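Local structure of transcription regulator PadR N-terminal domain-containing protein (3L7W) at residues S37-E40 with S41-Y44. The protein probably regulates transcription as a DNA-binding protein of the PadR family, with a winged helix-turn-helix N-terminal domain. Numbering follows the deposited sequence.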
loop_
_atom_site.group_PDB
_atom_site.type_symbol
_atom_site.label_atom_id
_atom_site.label_comp_id
_atom_site.label_asym_id
_atom_site.label_seq_id
_atom_site.Cartn_x
_atom_site.Cartn_y
_atom_site.Cartn_z
ATOM N N SER A 37 5.294 -8.419 -6.312
ATOM C CA SER A 37 6.322 -9.438 -6.386
ATOM C C SER A 37 6.045 -10.403 -5.260
ATOM O O SER A 37 6.399 -10.162 -4.100
ATOM C CB SER A 37 7.712 -8.837 -6.250
ATOM O OG SER A 37 8.146 -8.339 -7.502
ATOM N N ILE A 38 5.372 -11.485 -5.609
ATOM C CA ILE A 38 4.956 -12.455 -4.627
ATOM C C ILE A 38 5.192 -13.838 -5.218
ATOM O O ILE A 38 4.950 -14.067 -6.407
ATOM C CB ILE A 38 3.481 -12.241 -4.238
ATOM C CG1 ILE A 38 3.038 -13.278 -3.205
ATOM C CG2 ILE A 38 2.592 -12.281 -5.472
ATOM C CD1 ILE A 38 1.670 -13.006 -2.600
ATOM N N LYS A 39 5.720 -14.748 -4.408
ATOM C CA LYS A 39 5.950 -16.101 -4.892
ATOM C C LYS A 39 4.672 -16.919 -4.755
ATOM O O LYS A 39 3.825 -16.629 -3.904
ATOM C CB LYS A 39 7.097 -16.754 -4.131
ATOM C CG LYS A 39 8.456 -16.145 -4.441
ATOM C CD LYS A 39 9.571 -16.791 -3.624
ATOM C CE LYS A 39 9.521 -16.342 -2.171
ATOM N NZ LYS A 39 10.762 -16.716 -1.428
ATOM N N GLU A 40 4.530 -17.933 -5.598
ATOM C CA GLU A 40 3.402 -18.848 -5.488
ATOM C C GLU A 40 3.369 -19.374 -4.063
ATOM O O GLU A 40 2.304 -19.536 -3.469
ATOM C CB GLU A 40 3.578 -20.012 -6.451
ATOM C CG GLU A 40 4.379 -19.675 -7.689
ATOM C CD GLU A 40 3.502 -19.249 -8.839
ATOM O OE1 GLU A 40 3.998 -19.233 -9.988
ATOM O OE2 GLU A 40 2.317 -18.939 -8.592
ATOM N N SER A 41 4.549 -19.635 -3.511
ATOM C CA SER A 41 4.641 -20.185 -2.160
ATOM C C SER A 41 4.122 -19.216 -1.104
ATOM O O SER A 41 3.889 -19.606 0.039
ATOM C CB SER A 41 6.073 -20.652 -1.828
ATOM O OG SER A 41 7.039 -19.696 -2.233
ATOM N N THR A 42 3.937 -17.956 -1.489
ATOM C CA THR A 42 3.329 -16.969 -0.599
ATOM C C THR A 42 1.864 -16.776 -0.960
ATOM O O THR A 42 1.016 -16.540 -0.097
ATOM C CB THR A 42 4.024 -15.594 -0.697
ATOM O OG1 THR A 42 5.435 -15.748 -0.519
ATOM C CG2 THR A 42 3.489 -14.666 0.372
ATOM N N LEU A 43 1.576 -16.872 -2.251
ATOM C CA LEU A 43 0.249 -16.582 -2.769
ATOM C C LEU A 43 -0.718 -17.688 -2.375
ATOM O O LEU A 43 -1.787 -17.437 -1.810
ATOM C CB LEU A 43 0.329 -16.464 -4.289
ATOM C CG LEU A 43 -0.832 -15.853 -5.068
ATOM C CD1 LEU A 43 -1.592 -16.921 -5.808
ATOM C CD2 LEU A 43 -1.745 -15.032 -4.163
ATOM N N TYR A 44 -0.334 -18.928 -2.652
ATOM C CA TYR A 44 -1.257 -20.033 -2.448
ATOM C C TYR A 44 -1.698 -20.222 -1.001
ATOM O O TYR A 44 -2.868 -20.486 -0.743
ATOM C CB TYR A 44 -0.731 -21.300 -3.108
ATOM C CG TYR A 44 -0.944 -21.216 -4.600
ATOM C CD1 TYR A 44 -2.100 -21.734 -5.175
ATOM C CD2 TYR A 44 -0.032 -20.552 -5.430
ATOM C CE1 TYR A 44 -2.330 -21.638 -6.536
ATOM C CE2 TYR A 44 -0.253 -20.458 -6.805
ATOM C CZ TYR A 44 -1.415 -21.011 -7.348
ATOM O OH TYR A 44 -1.687 -20.946 -8.697
HETATM O O HOH W 1 6.707 -13.472 -1.664
#
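Lys39 O and Thr42 N meet where the chain turns from loop into helix 40-52, and the same carbonyl also takes the N-H of Leu43. The two donors come from different directions: Thr42 N stands 62° out of the carbonyl plane at 2.8 Å from Lys39 O, whereas Leu43 N approaches in that plane. One residue on, Tyr44 N reaches Glu40 O at 2.8 Å in a nearly straight bond. Against this first turn the Ile38 side chain lies obliquely over Thr42, its CG1 3.6 Å from Thr42 CB, while its CD1 extends to 4.1 Å from Leu43 CB. In the winged helix-turn-helix fold expected of PadR proteins, this is the N-terminal turn of the probable recognition helix, following helix 25-32, and Lys39 holds its N-cap position. A water spans the cap, 2.8 Å from Thr42 OG1 and accepting from Lys39 N; with OG1 placed beside the Thr42 backbone N (chi1 -52°), the hydroxyl faces this water. One turn apart on the helix, the Glu40 side chain lies beside Tyr44, pointing the same way, its carboxylate 45° from the ring plane and OE2 3.5 Å from Tyr44 CE2. Ser29 holds that carboxylate weakly through its hydroxyl, and Ile38 and Leu43 both pack on Ile10 and Ile32.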